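Local coordinates for protein alpha-Amylase (Thermotoga maritima, PDB 2B5D) that is named an alpha-amylase and belongs to glycosyl hydrolase family 57, with a helical region that belongs to a second sequence family, at residues A236-P239 / E240-E243; A320-F323 / L324-E328; L423-M426 / I427-I431. One frame throughout, in Å; residues are numbered along the deposited sequence.

Contacts 1 and 2 lie side by side in the family 57 part of the chain, and contact 3 lies far off in the helical C-terminal region. The centres of contacts 1 and 2 are about 15 Å apart. They touch where K327 NZ of contact 2 lies 3.2 Å from S241 OG of contact 1, probably in a hydrogen bond. This probably ties the turn after strand 233-236 to helix 309-338. Contact 3, on helix 418-436, has its centre about 37 Å from that of contact 1 and about 50 Å from that of contact 2. It touches neither of them. Contacts 2 and 3 sit on opposite sides of the chain's centre.

Contact 1: A236-P239 / E240-E243; sequences ARDP and ESSE
D238 and E240 meet through the aspartate carboxylate and the glutamate backbone. The N-H of E240 bonds to D238 OD1 at 2.9 Å, which makes an Asx turn. It reaches the oxygen from above the carboxylate plane, 64° out of it. E240 CB also lies 3.2 Å from D238 OD1, and the rest of the chain leads away. It runs out extended, and its OE2 makes a weak, long ion pair with R333. The second carboxylate oxygen of D238, OD2, takes the hydroxyl OG of S241 at 2.7 Å. With CG anti to the backbone N (chi1 171°), the carboxylate lies near the N-H of E240 and the hydroxyl of S241. Y223 also bonds to OD1, and Q330 of helix 309-338 to OD2. Two hydrogen bonds thus grip each oxygen and fix the carboxylate's rotation. The backbone closes beneath it, with S241 N bonded to D238 O at 3.0 Å. P239 occupies the second position of this beta turn. Its ring packs on W212 of its own chain and also on W212 of the second subunit. S242 N reaches P239 O in a weak bond of 3.4 Å, and water 1 links the two more firmly: it donates to P239 O at 2.8 Å and accepts from S242 N. S242 OG also bonds to this water. Further out, R237 NH1 and E243 OE1 are 4.1 Å apart, and only their charges attract. The firmer partner of R237 is D207. The whole is an Asx turn coupled to a proline-containing type I-like beta turn, in the loop that leaves strand 233-236 of the incomplete (beta/alpha)7 barrel, the fold of family 57.

Contact 2: A320-F323 / L324-E328; sequences ARDF and LHKKE
Along helix 309-338, D322 and K326 form a salt bridge between positions i and i+4, and F323 and K327 make a CH-pi contact one residue further on. K326 NZ donates to D322 OD2 at 3.1 Å. It comes on the syn side of the carboxylate, 31° out of its plane. The lysine is not fully stretched: it bends at its last two torsions (chi4 88°), which carries the ammonium back over the preceding turn. Y252 also bonds to D322 OD2, so this oxygen has two partners. F213 of the second subunit makes a cation-pi contact with K326. The next pair is apolar at its point of touch. K327 CE lies over one face of the F323 ring, 4.2 Å from its centroid. K327 CG sits over the same face, nearer the rim. The lysine curls at chi2 and chi3, so its methylene groups follow the ring and its NZ passes on to Q330 and to S241. Y252 reaches both pairs, since it also touches the F323 side chain. The helix packs on helix 360-373 of the family 57 fold. F323 packs on F363 and F367 of that helix, the F367 ring at about 50° to it, and W246 meets it edge to face. D322 and K326 are partly exposed, with the second subunit close by at K326. Between the two halves the usual i to i+4 backbone bonds run without a break, such as K326 N to D322 O at 2.9 Å. R321 O receives H325 N at 3.0 Å and also lies 3.0 Å above the plane of the H325 imidazole, toward its rim. H325 CE1 rests 3.9 Å from R321 CB, while the guanidinium of R321 turns back to a salt bridge with E317.

Contact 3: L423-M426 / I427-I431; sequences LHEM and IERMI
E425 and R429 face each other one helical turn apart. Bends at chi2 and chi3 leave R429 CD 3.5 Å from E425 OE1. Its guanidinium lays one face over E425 CB. The salt bridge from R429 NH2 to E425 OE1 is long, 4.0 Å. Water 2 spans the gap: it donates to E425 OE1 at 2.8 Å and accepts a weak bond from NH2 at the guanidinium's edge. E425 bends at chi2 (-60°), which brings OE1 to the arginine. R429 NE is buried here and has no partner in the model, while Y492 makes a cation-pi contact with the group. A second pair lies beside it. H424 holds CG anti to its backbone N (chi1 175°), which turns the ring toward E428. The E428 chain runs extended beyond CG, and CG sits over one ring face, 4.2 Å from the H424 centroid. On the buried side I427 sends CG1, anti to its carbonyl carbon, back to 3.2 Å from L423 O, and M426 packs on I485 and F488. R429 N bonds to E425 O at 2.8 Å in the regular helical pattern. This is i to i+4 side-chain pairing on an amphipathic helix, 418-436, which packs against helices 443-458 and 473-496 in the helical C-terminal region.

Contact 1: A236-P239 / E240-E243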
ATOM      1  N   ALA A 236      15.470   3.244 -40.928  1.00 41.59           N
ATOM      2  CA  ALA A 236      15.279   4.207 -39.861  1.00 42.29           C
ATOM      3  C   ALA A 236      13.892   4.871 -39.948  1.00 43.12           C
ATOM      4  O   ALA A 236      13.387   5.229 -41.030  1.00 43.53           O
ATOM      5  CB  ALA A 236      16.404   5.222 -39.761  1.00 39.42           C
ATOM      6  N   ARG A 237      13.267   4.938 -38.786  1.00 43.86           N
ATOM      7  CA  ARG A 237      12.007   5.693 -38.530  1.00 44.39           C
ATOM      8  C   ARG A 237      11.979   7.080 -39.190  1.00 42.51           C
ATOM      9  O   ARG A 237      12.874   7.893 -38.937  1.00 41.26           O
ATOM     10  CB  ARG A 237      11.918   5.926 -37.011  1.00 44.29           C
ATOM     11  CG  ARG A 237      10.643   5.623 -36.427  1.00 48.11           C
ATOM     12  CD  ARG A 237      10.702   5.930 -34.973  1.00 52.35           C
ATOM     13  NE  ARG A 237      10.470   7.349 -34.685  1.00 57.07           N
ATOM     14  CZ  ARG A 237      11.420   8.105 -34.185  1.00 58.34           C
ATOM     15  NH1 ARG A 237      11.251   9.395 -33.930  1.00 55.09           N
ATOM     16  NH2 ARG A 237      12.584   7.515 -33.967  1.00 62.71           N
ATOM     17  N   ASP A 238      10.924   7.367 -39.943  1.00 42.14           N
ATOM     18  CA  ASP A 238      10.642   8.769 -40.389  1.00 42.37           C
ATOM     19  C   ASP A 238      10.064   9.530 -39.205  1.00 42.30           C
ATOM     20  O   ASP A 238       8.955   9.243 -38.770  1.00 41.07           O
ATOM     21  CB  ASP A 238       9.649   8.794 -41.583  1.00 41.98           C
ATOM     22  CG  ASP A 238       9.147  10.219 -41.927  1.00 43.40           C
ATOM     23  OD1 ASP A 238       9.781  11.258 -41.579  1.00 41.00           O
ATOM     24  OD2 ASP A 238       8.103  10.271 -42.573  1.00 43.22           O
ATOM     25  N   PRO A 239      10.813  10.486 -38.676  1.00 43.03           N
ATOM     26  CA  PRO A 239      10.373  11.182 -37.480  1.00 44.76           C
ATOM     27  C   PRO A 239       9.189  12.164 -37.769  1.00 46.91           C
ATOM     28  O   PRO A 239       8.546  12.636 -36.835  1.00 48.16           O
ATOM     29  CB  PRO A 239      11.619  11.986 -37.070  1.00 43.99           C
ATOM     30  CG  PRO A 239      12.398  12.181 -38.427  1.00 42.66           C
ATOM     31  CD  PRO A 239      12.053  11.042 -39.269  1.00 42.65           C
ATOM     32  N   GLU A 240       8.959  12.482 -39.040  1.00 47.11           N
ATOM     33  CA  GLU A 240       7.795  13.224 -39.487  1.00 48.03           C
ATOM     34  C   GLU A 240       6.554  12.368 -39.434  1.00 49.70           C
ATOM     35  O   GLU A 240       5.441  12.917 -39.392  1.00 49.62           O
ATOM     36  CB  GLU A 240       7.977  13.754 -40.911  1.00 46.58           C
ATOM     37  CG  GLU A 240       9.082  14.729 -41.028  1.00 46.77           C
ATOM     38  CD  GLU A 240       9.029  15.502 -42.336  1.00 50.41           C
ATOM     39  OE1 GLU A 240      10.013  16.210 -42.638  1.00 49.99           O
ATOM     40  OE2 GLU A 240       8.019  15.410 -43.060  1.00 48.72           O
ATOM     41  N   SER A 241       6.714  11.041 -39.447  1.00 49.77           N
ATOM     42  CA  SER A 241       5.568  10.167 -39.223  1.00 51.02           C
ATOM     43  C   SER A 241       5.541   9.607 -37.764  1.00 53.39           C
ATOM     44  O   SER A 241       5.160   8.482 -37.537  1.00 54.80           O
ATOM     45  CB  SER A 241       5.492   9.055 -40.264  1.00 50.51           C
ATOM     46  OG  SER A 241       5.662   9.497 -41.614  1.00 49.86           O
ATOM     47  N   SER A 242       5.951  10.404 -36.774  1.00 56.53           N
ATOM     48  CA  SER A 242       6.013   9.969 -35.363  1.00 59.23           C
ATOM     49  C   SER A 242       4.677   9.651 -34.683  1.00 60.14           C
ATOM     50  O   SER A 242       3.603   9.877 -35.239  1.00 61.00           O
ATOM     51  CB  SER A 242       6.698  11.039 -34.500  1.00 59.91           C
ATOM     52  OG  SER A 242       5.724  12.000 -34.013  1.00 64.33           O
ATOM     53  N   GLU A 243       4.800   9.157 -33.446  1.00 61.39           N
ATOM     54  CA  GLU A 243       3.721   8.960 -32.439  1.00 61.88           C
ATOM     55  C   GLU A 243       2.649  10.083 -32.308  1.00 61.05           C
ATOM     56  O   GLU A 243       1.468   9.794 -32.119  1.00 60.47           O
ATOM     57  CB  GLU A 243       4.389   8.774 -31.066  1.00 62.88           C
ATOM     58  CG  GLU A 243       5.638   9.700 -30.847  1.00 66.41           C
ATOM     59  CD  GLU A 243       7.001   8.944 -30.940  1.00 70.99           C
ATOM     60  OE1 GLU A 243       7.960   9.468 -31.568  1.00 71.42           O
ATOM     61  OE2 GLU A 243       7.110   7.832 -30.353  1.00 72.08           O
TER
HETATM   62  O   HOH W   1       5.912  13.380 -36.452  1.00 64.97           O

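Contact 2: A320-F323 / L324-E328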
ATOM      1  N   ALA A 320      -7.645  10.332 -43.414  1.00 55.29           N
ATOM      2  CA  ALA A 320      -6.912   9.499 -44.342  1.00 55.48           C
ATOM      3  C   ALA A 320      -6.436  10.303 -45.577  1.00 56.25           C
ATOM      4  O   ALA A 320      -5.385  10.013 -46.153  1.00 56.95           O
ATOM      5  CB  ALA A 320      -7.743   8.298 -44.735  1.00 55.06           C
ATOM      6  N   ARG A 321      -7.188  11.332 -45.966  1.00 56.45           N
ATOM      7  CA  ARG A 321      -6.778  12.185 -47.075  1.00 56.53           C
ATOM      8  C   ARG A 321      -5.804  13.236 -46.592  1.00 55.01           C
ATOM      9  O   ARG A 321      -4.943  13.673 -47.338  1.00 55.15           O
ATOM     10  CB  ARG A 321      -7.989  12.836 -47.749  1.00 56.79           C
ATOM     11  CG  ARG A 321      -8.843  11.876 -48.572  1.00 59.83           C
ATOM     12  CD  ARG A 321     -10.118  12.577 -49.069  1.00 60.24           C
ATOM     13  NE  ARG A 321     -10.633  11.942 -50.279  1.00 68.65           N
ATOM     14  CZ  ARG A 321     -11.463  10.892 -50.304  1.00 71.82           C
ATOM     15  NH1 ARG A 321     -11.896  10.329 -49.175  1.00 72.40           N
ATOM     16  NH2 ARG A 321     -11.867  10.402 -51.476  1.00 73.43           N
ATOM     17  N   ASP A 322      -5.936  13.665 -45.349  1.00 53.52           N
ATOM     18  CA  ASP A 322      -4.913  14.523 -44.786  1.00 53.06           C
ATOM     19  C   ASP A 322      -3.545  13.802 -44.819  1.00 53.01           C
ATOM     20  O   ASP A 322      -2.547  14.336 -45.300  1.00 53.15           O
ATOM     21  CB  ASP A 322      -5.246  14.901 -43.353  1.00 51.83           C
ATOM     22  CG  ASP A 322      -4.461  16.071 -42.887  1.00 54.06           C
ATOM     23  OD1 ASP A 322      -4.680  17.151 -43.442  1.00 58.30           O
ATOM     24  OD2 ASP A 322      -3.634  15.963 -41.965  1.00 55.94           O
ATOM     25  N   PHE A 323      -3.511  12.594 -44.282  1.00 53.02           N
ATOM     26  CA  PHE A 323      -2.275  11.884 -44.188  1.00 53.47           C
ATOM     27  C   PHE A 323      -1.679  11.575 -45.575  1.00 53.35           C
ATOM     28  O   PHE A 323      -0.490  11.862 -45.797  1.00 52.00           O
ATOM     29  CB  PHE A 323      -2.392  10.632 -43.306  1.00 53.05           C
ATOM     30  CG  PHE A 323      -1.074  10.208 -42.718  1.00 52.06           C
ATOM     31  CD1 PHE A 323      -0.339  11.104 -41.956  1.00 48.85           C
ATOM     32  CD2 PHE A 323      -0.569   8.929 -42.950  1.00 50.10           C
ATOM     33  CE1 PHE A 323       0.873  10.740 -41.456  1.00 50.20           C
ATOM     34  CE2 PHE A 323       0.643   8.546 -42.438  1.00 48.11           C
ATOM     35  CZ  PHE A 323       1.369   9.442 -41.679  1.00 49.34           C
ATOM     36  N   LEU A 324      -2.519  11.046 -46.478  1.00 53.54           N
ATOM     37  CA  LEU A 324      -2.179  10.907 -47.899  1.00 54.44           C
ATOM     38  C   LEU A 324      -1.533  12.149 -48.507  1.00 55.41           C
ATOM     39  O   LEU A 324      -0.415  12.067 -49.059  1.00 57.01           O
ATOM     40  CB  LEU A 324      -3.406  10.553 -48.721  1.00 54.45           C
ATOM     41  CG  LEU A 324      -3.213  10.482 -50.245  1.00 55.04           C
ATOM     42  CD1 LEU A 324      -2.667   9.134 -50.721  1.00 56.47           C
ATOM     43  CD2 LEU A 324      -4.537  10.805 -50.954  1.00 53.12           C
ATOM     44  N   HIS A 325      -2.198  13.303 -48.393  1.00 54.70           N
ATOM     45  CA  HIS A 325      -1.658  14.526 -48.950  1.00 54.30           C
ATOM     46  C   HIS A 325      -0.349  14.892 -48.295  1.00 52.71           C
ATOM     47  O   HIS A 325       0.574  15.303 -48.967  1.00 52.86           O
ATOM     48  CB  HIS A 325      -2.705  15.689 -48.995  1.00 54.97           C
ATOM     49  CG  HIS A 325      -3.956  15.314 -49.745  1.00 58.93           C
ATOM     50  ND1 HIS A 325      -5.204  15.827 -49.444  1.00 61.80           N
ATOM     51  CD2 HIS A 325      -4.158  14.405 -50.736  1.00 60.27           C
ATOM     52  CE1 HIS A 325      -6.113  15.263 -50.222  1.00 60.95           C
ATOM     53  NE2 HIS A 325      -5.505  14.393 -51.013  1.00 61.09           N
ATOM     54  N   LYS A 326      -0.238  14.739 -46.991  1.00 51.88           N
ATOM     55  CA  LYS A 326       1.089  14.923 -46.342  1.00 50.69           C
ATOM     56  C   LYS A 326       2.220  13.984 -46.858  1.00 49.46           C
ATOM     57  O   LYS A 326       3.355  14.409 -46.987  1.00 47.47           O
ATOM     58  CB  LYS A 326       0.958  14.813 -44.838  1.00 49.85           C
ATOM     59  CG  LYS A 326       0.217  15.977 -44.296  1.00 51.13           C
ATOM     60  CD  LYS A 326      -0.181  15.812 -42.858  1.00 49.92           C
ATOM     61  CE  LYS A 326      -0.038  17.148 -42.198  1.00 51.44           C
ATOM     62  NZ  LYS A 326      -1.302  17.910 -42.363  1.00 53.72           N
ATOM     63  N   LYS A 327       1.896  12.741 -47.201  1.00 49.63           N
ATOM     64  CA  LYS A 327       2.949  11.784 -47.627  1.00 50.37           C
ATOM     65  C   LYS A 327       3.346  12.009 -49.090  1.00 51.75           C
ATOM     66  O   LYS A 327       4.504  11.750 -49.494  1.00 52.49           O
ATOM     67  CB  LYS A 327       2.503  10.322 -47.426  1.00 49.51           C
ATOM     68  CG  LYS A 327       2.186   9.888 -45.965  1.00 48.65           C
ATOM     69  CD  LYS A 327       3.366  10.070 -45.031  1.00 46.73           C
ATOM     70  CE  LYS A 327       3.370  11.454 -44.418  1.00 46.32           C
ATOM     71  NZ  LYS A 327       4.505  11.774 -43.513  1.00 44.09           N
ATOM     72  N   GLU A 328       2.369  12.455 -49.891  1.00 51.78           N
ATOM     73  CA  GLU A 328       2.595  12.808 -51.294  1.00 51.72           C
ATOM     74  C   GLU A 328       3.422  14.063 -51.354  1.00 50.99           C
ATOM     75  O   GLU A 328       4.427  14.159 -52.038  1.00 50.85           O
ATOM     76  CB  GLU A 328       1.265  13.052 -51.965  1.00 52.19           C
ATOM     77  CG  GLU A 328       0.484  11.759 -52.177  1.00 53.53           C
ATOM     78  CD  GLU A 328      -0.789  11.966 -52.948  1.00 55.44           C
ATOM     79  OE1 GLU A 328      -1.207  11.024 -53.673  1.00 58.01           O
ATOM     80  OE2 GLU A 328      -1.366  13.070 -52.841  1.00 54.29           O
TER

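Contact 3: L423-M426 / I427-I431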
ATOM      1  N   LEU A 423      19.590 -10.281 -11.673  1.00 54.87           N
ATOM      2  CA  LEU A 423      19.713 -10.575 -13.088  1.00 53.53           C
ATOM      3  C   LEU A 423      21.158 -10.932 -13.479  1.00 52.00           C
ATOM      4  O   LEU A 423      21.401 -11.911 -14.166  1.00 51.37           O
ATOM      5  CB  LEU A 423      19.157  -9.424 -13.909  1.00 53.81           C
ATOM      6  CG  LEU A 423      17.788  -9.567 -14.627  1.00 54.39           C
ATOM      7  CD1 LEU A 423      16.943 -10.788 -14.295  1.00 51.30           C
ATOM      8  CD2 LEU A 423      16.990  -8.292 -14.486  1.00 52.15           C
ATOM      9  N   HIS A 424      22.104 -10.138 -13.003  1.00 51.12           N
ATOM     10  CA  HIS A 424      23.496 -10.396 -13.166  1.00 51.41           C
ATOM     11  C   HIS A 424      23.884 -11.826 -12.742  1.00 51.91           C
ATOM     12  O   HIS A 424      24.436 -12.583 -13.568  1.00 52.13           O
ATOM     13  CB  HIS A 424      24.300  -9.379 -12.380  1.00 52.01           C
ATOM     14  CG  HIS A 424      25.766  -9.661 -12.399  1.00 54.42           C
ATOM     15  ND1 HIS A 424      26.422 -10.271 -11.352  1.00 56.71           N
ATOM     16  CD2 HIS A 424      26.691  -9.467 -13.365  1.00 55.11           C
ATOM     17  CE1 HIS A 424      27.701 -10.400 -11.659  1.00 58.19           C
ATOM     18  NE2 HIS A 424      27.885  -9.931 -12.881  1.00 57.24           N
ATOM     19  N   GLU A 425      23.546 -12.222 -11.500  1.00 51.64           N
ATOM     20  CA  GLU A 425      23.839 -13.582 -11.025  1.00 51.74           C
ATOM     21  C   GLU A 425      23.089 -14.654 -11.805  1.00 50.30           C
ATOM     22  O   GLU A 425      23.643 -15.715 -12.116  1.00 49.61           O
ATOM     23  CB  GLU A 425      23.515 -13.732  -9.539  1.00 53.40           C
ATOM     24  CG  GLU A 425      24.488 -13.083  -8.622  1.00 59.54           C
ATOM     25  CD  GLU A 425      25.882 -13.648  -8.776  1.00 68.99           C
ATOM     26  OE1 GLU A 425      26.014 -14.890  -9.059  1.00 73.05           O
ATOM     27  OE2 GLU A 425      26.840 -12.834  -8.628  1.00 70.57           O
ATOM     28  N   MET A 426      21.829 -14.405 -12.125  1.00 48.45           N
ATOM     29  CA  MET A 426      21.107 -15.430 -12.918  1.00 48.86           C
ATOM     30  C   MET A 426      21.727 -15.726 -14.299  1.00 48.22           C
ATOM     31  O   MET A 426      21.688 -16.861 -14.749  1.00 47.69           O
ATOM     32  CB  MET A 426      19.621 -15.108 -13.089  1.00 47.19           C
ATOM     33  CG  MET A 426      18.834 -14.974 -11.780  1.00 47.56           C
ATOM     34  SD  MET A 426      17.385 -13.904 -11.965  1.00 49.86           S
ATOM     35  CE  MET A 426      16.391 -14.809 -13.197  1.00 37.38           C
ATOM     36  N   ILE A 427      22.272 -14.698 -14.962  1.00 47.83           N
ATOM     37  CA  ILE A 427      22.800 -14.841 -16.337  1.00 46.71           C
ATOM     38  C   ILE A 427      24.109 -15.580 -16.219  1.00 47.42           C
ATOM     39  O   ILE A 427      24.306 -16.550 -16.943  1.00 44.85           O
ATOM     40  CB  ILE A 427      23.027 -13.443 -17.086  1.00 47.04           C
ATOM     41  CG1 ILE A 427      21.705 -12.687 -17.287  1.00 46.30           C
ATOM     42  CG2 ILE A 427      23.711 -13.617 -18.464  1.00 46.93           C
ATOM     43  CD1 ILE A 427      21.880 -11.222 -17.483  1.00 44.13           C
ATOM     44  N   GLU A 428      24.975 -15.091 -15.308  1.00 48.78           N
ATOM     45  CA  GLU A 428      26.261 -15.687 -14.975  1.00 51.80           C
ATOM     46  C   GLU A 428      26.106 -17.156 -14.571  1.00 52.17           C
ATOM     47  O   GLU A 428      26.854 -18.006 -15.064  1.00 52.79           O
ATOM     48  CB  GLU A 428      27.008 -14.891 -13.870  1.00 51.04           C
ATOM     49  CG  GLU A 428      27.568 -13.540 -14.361  1.00 53.67           C
ATOM     50  CD  GLU A 428      28.884 -13.072 -13.625  1.00 55.93           C
ATOM     51  OE1 GLU A 428      29.639 -12.237 -14.206  1.00 58.33           O
ATOM     52  OE2 GLU A 428      29.156 -13.527 -12.471  1.00 60.41           O
ATOM     53  N   ARG A 429      25.128 -17.465 -13.720  1.00 52.68           N
ATOM     54  CA  ARG A 429      24.902 -18.848 -13.313  1.00 53.75           C
ATOM     55  C   ARG A 429      24.360 -19.667 -14.449  1.00 53.07           C
ATOM     56  O   ARG A 429      24.722 -20.815 -14.601  1.00 52.60           O
ATOM     57  CB  ARG A 429      23.925 -18.966 -12.124  1.00 54.75           C
ATOM     58  CG  ARG A 429      24.595 -19.032 -10.776  1.00 59.88           C
ATOM     59  CD  ARG A 429      24.247 -17.825  -9.910  1.00 67.56           C
ATOM     60  NE  ARG A 429      22.932 -17.943  -9.265  1.00 71.92           N
ATOM     61  CZ  ARG A 429      22.712 -17.772  -7.954  1.00 74.69           C
ATOM     62  NH1 ARG A 429      21.480 -17.894  -7.469  1.00 73.95           N
ATOM     63  NH2 ARG A 429      23.714 -17.458  -7.128  1.00 74.81           N
ATOM     64  N   MET A 430      23.436 -19.097 -15.214  1.00 53.26           N
ATOM     65  CA  MET A 430      22.815 -19.830 -16.338  1.00 52.71           C
ATOM     66  C   MET A 430      23.847 -20.310 -17.373  1.00 53.17           C
ATOM     67  O   MET A 430      23.662 -21.369 -18.003  1.00 52.64           O
ATOM     68  CB  MET A 430      21.780 -18.951 -17.037  1.00 52.16           C
ATOM     69  CG  MET A 430      20.999 -19.668 -18.127  1.00 51.36           C
ATOM     70  SD  MET A 430      19.847 -20.871 -17.393  1.00 53.23           S
ATOM     71  CE  MET A 430      19.860 -22.252 -18.512  1.00 52.57           C
ATOM     72  N   ILE A 431      24.915 -19.518 -17.533  1.00 53.76           N
ATOM     73  CA  ILE A 431      25.926 -19.746 -18.550  1.00 54.51           C
ATOM     74  C   ILE A 431      26.835 -20.870 -18.076  1.00 55.62           C
ATOM     75  O   ILE A 431      27.009 -21.850 -18.794  1.00 56.51           O
ATOM     76  CB  ILE A 431      26.737 -18.464 -18.901  1.00 54.41           C
ATOM     77  CG1 ILE A 431      25.891 -17.483 -19.724  1.00 53.12           C
ATOM     78  CG2 ILE A 431      27.943 -18.816 -19.748  1.00 52.88           C
ATOM     79  CD1 ILE A 431      26.322 -16.050 -19.565  1.00 50.02           C
TER
HETATM   80  O   HOH W   2      27.077 -16.878  -7.356  1.00 80.88           O